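PDB 3IF2: aminotransferase from Psychrobacter arcticus 273-4, which probably transfers the amino group between valine and pyruvate, using pyridoxal 5'-phosphate as cofactor. Local coordinates for residues Phe120-Leu125 and Ala291-Ala296. Residues are numbered along the deposited sequence; the frame is centred on the assembly and turned at random.
Sequences FYLFNL and AKVIEA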
loop_
_atom_site.group_PDB
_atom_site.type_symbol
_atom_site.label_atom_id
_atom_site.label_comp_id
_atom_site.label_asym_id
_atom_site.label_seq_id
_atom_site.Cartn_x
_atom_site.Cartn_y
_atom_site.Cartn_z
ATOM N N PHE A 120 6.919 -7.521 -1.091
ATOM C CA PHE A 120 6.924 -6.984 -2.451
ATOM C C PHE A 120 8.165 -6.087 -2.641
ATOM O O PHE A 120 8.840 -6.189 -3.651
ATOM C CB PHE A 120 5.628 -6.239 -2.786
ATOM C CG PHE A 120 5.662 -5.561 -4.125
ATOM C CD1 PHE A 120 5.565 -6.307 -5.290
ATOM C CD2 PHE A 120 5.829 -4.189 -4.229
ATOM C CE1 PHE A 120 5.622 -5.695 -6.554
ATOM C CE2 PHE A 120 5.883 -3.566 -5.482
ATOM C CZ PHE A 120 5.771 -4.320 -6.646
ATOM N N TYR A 121 8.485 -5.260 -1.648
ATOM C CA TYR A 121 9.690 -4.445 -1.721
ATOM C C TYR A 121 10.961 -5.295 -1.624
ATOM O O TYR A 121 11.775 -5.269 -2.563
ATOM C CB TYR A 121 9.737 -3.330 -0.651
ATOM C CG TYR A 121 8.662 -2.247 -0.715
ATOM C CD1 TYR A 121 7.990 -1.912 -1.893
ATOM C CD2 TYR A 121 8.393 -1.486 0.423
ATOM C CE1 TYR A 121 7.031 -0.887 -1.906
ATOM C CE2 TYR A 121 7.459 -0.472 0.431
ATOM C CZ TYR A 121 6.768 -0.167 -0.725
ATOM O OH TYR A 121 5.868 0.861 -0.725
ATOM N N LEU A 122 11.106 -6.048 -0.525
ATOM C CA LEU A 122 12.321 -6.824 -0.261
ATOM C C LEU A 122 12.667 -7.874 -1.343
ATOM O O LEU A 122 13.836 -7.989 -1.717
ATOM C CB LEU A 122 12.300 -7.471 1.143
ATOM C CG LEU A 122 12.289 -6.555 2.390
ATOM C CD1 LEU A 122 11.991 -7.390 3.672
ATOM C CD2 LEU A 122 13.594 -5.727 2.523
ATOM N N PHE A 123 11.675 -8.600 -1.865
ATOM C CA PHE A 123 11.960 -9.619 -2.876
ATOM C C PHE A 123 12.323 -9.027 -4.240
ATOM O O PHE A 123 13.117 -9.619 -4.971
ATOM C CB PHE A 123 10.863 -10.677 -2.977
ATOM C CG PHE A 123 10.624 -11.481 -1.701
ATOM C CD1 PHE A 123 11.529 -11.527 -0.625
ATOM C CD2 PHE A 123 9.511 -12.303 -1.635
ATOM C CE1 PHE A 123 11.253 -12.310 0.505
ATOM C CE2 PHE A 123 9.270 -13.094 -0.542
ATOM C CZ PHE A 123 10.132 -13.101 0.533
ATOM N N ASN A 124 11.759 -7.871 -4.569
ATOM C CA ASN A 124 12.159 -7.119 -5.770
ATOM C C ASN A 124 13.430 -6.292 -5.549
ATOM O O ASN A 124 14.108 -5.942 -6.513
ATOM C CB ASN A 124 10.998 -6.261 -6.281
ATOM C CG ASN A 124 9.965 -7.085 -7.001
ATOM O OD1 ASN A 124 10.246 -7.628 -8.090
ATOM N ND2 ASN A 124 8.777 -7.196 -6.423
ATOM N N LEU A 125 13.748 -5.979 -4.296
ATOM C CA LEU A 125 14.977 -5.249 -3.947
ATOM C C LEU A 125 16.196 -6.160 -4.058
ATOM O O LEU A 125 17.255 -5.707 -4.467
ATOM C CB LEU A 125 14.881 -4.673 -2.523
ATOM C CG LEU A 125 15.990 -3.764 -1.985
ATOM C CD1 LEU A 125 16.045 -2.450 -2.763
ATOM C CD2 LEU A 125 15.795 -3.505 -0.470
ATOM N N ALA A 291 20.376 0.650 8.037
ATOM C CA ALA A 291 19.967 1.951 7.467
ATOM C C ALA A 291 19.800 1.912 5.938
ATOM O O ALA A 291 18.813 2.428 5.399
ATOM C CB ALA A 291 20.976 3.050 7.848
ATOM N N LYS A 292 20.749 1.247 5.273
ATOM C CA LYS A 292 20.761 1.088 3.812
ATOM C C LYS A 292 19.445 0.484 3.299
ATOM O O LYS A 292 18.864 0.968 2.312
ATOM C CB LYS A 292 21.988 0.250 3.388
ATOM C CG LYS A 292 22.194 0.076 1.891
ATOM C CD LYS A 292 23.618 -0.368 1.564
ATOM C CE LYS A 292 23.749 -0.725 0.094
ATOM N NZ LYS A 292 23.374 0.422 -0.754
ATOM N N VAL A 293 18.964 -0.564 3.981
ATOM C CA VAL A 293 17.695 -1.232 3.618
ATOM C C VAL A 293 16.470 -0.322 3.912
ATOM O O VAL A 293 15.557 -0.240 3.090
ATOM C CB VAL A 293 17.527 -2.584 4.347
ATOM C CG1 VAL A 293 16.150 -3.191 4.086
ATOM C CG2 VAL A 293 18.623 -3.548 3.935
ATOM N N ILE A 294 16.479 0.370 5.055
ATOM C CA ILE A 294 15.388 1.256 5.472
ATOM C C ILE A 294 15.252 2.449 4.521
ATOM O O ILE A 294 14.121 2.824 4.163
ATOM C CB ILE A 294 15.526 1.700 6.972
ATOM C CG1 ILE A 294 15.611 0.481 7.919
ATOM C CG2 ILE A 294 14.380 2.584 7.420
ATOM C CD1 ILE A 294 14.432 -0.550 7.820
ATOM N N GLU A 295 16.376 3.024 4.092
ATOM C CA GLU A 295 16.353 4.113 3.093
ATOM C C GLU A 295 15.705 3.658 1.793
ATOM O O GLU A 295 14.927 4.403 1.206
ATOM C CB GLU A 295 17.744 4.700 2.821
ATOM C CG GLU A 295 18.258 5.568 3.947
ATOM C CD GLU A 295 19.768 5.795 3.911
ATOM O OE1 GLU A 295 20.395 5.700 2.829
ATOM O OE2 GLU A 295 20.336 6.047 4.993
ATOM N N ALA A 296 16.013 2.436 1.367
ATOM C CA ALA A 296 15.407 1.825 0.162
ATOM C C ALA A 296 13.895 1.706 0.303
ATOM O O ALA A 296 13.150 2.129 -0.596
ATOM C CB ALA A 296 16.017 0.453 -0.119
#
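L125 and A296 meet through methyl groups: CB of A296 faces the forked end of the leucine, 3.9 Å from L125 CD1 and 4.0 Å from L125 CD2, so both branches rest on one methyl. CG of L125 stands anti to the backbone N (chi1 -174°), which carries the fork across to the alanine. One turn back, L122 CD2 approaches V293 CG1 at 3.9 Å, the two side chains crossing at about a right angle; the other leucine branch, CD1, stays farther from the valine. I269 of strand 268-273 touches both L122 and V293, placing the pair against the large mixed sheet of the cofactor-binding domain, as in fold type I aminotransferases, while M300 further along helix 291-305 also packs on L125.

Between the two segments there is no polar bond; the hydrogen bonds lie inside each helix or run to residues beyond the segments. N124 ND2 donates to F120 O (2.9 Å), in the carbonyl plane on a lone pair, and also to V161 O. On the dimer side, OG of S5 of the second subunit hydrogen-bonds N124 O.

Helix 115-125 begins with the cofactor-binding S115 and Q116, the L122 side chain lying about 11 Å from pyridoxal phosphate. Between 120-125 and 291-296 the contact is purely apolar, buried methyl against methyl; a directional bond between the two helices comes further on, from Y121 OH to OD1 of N301.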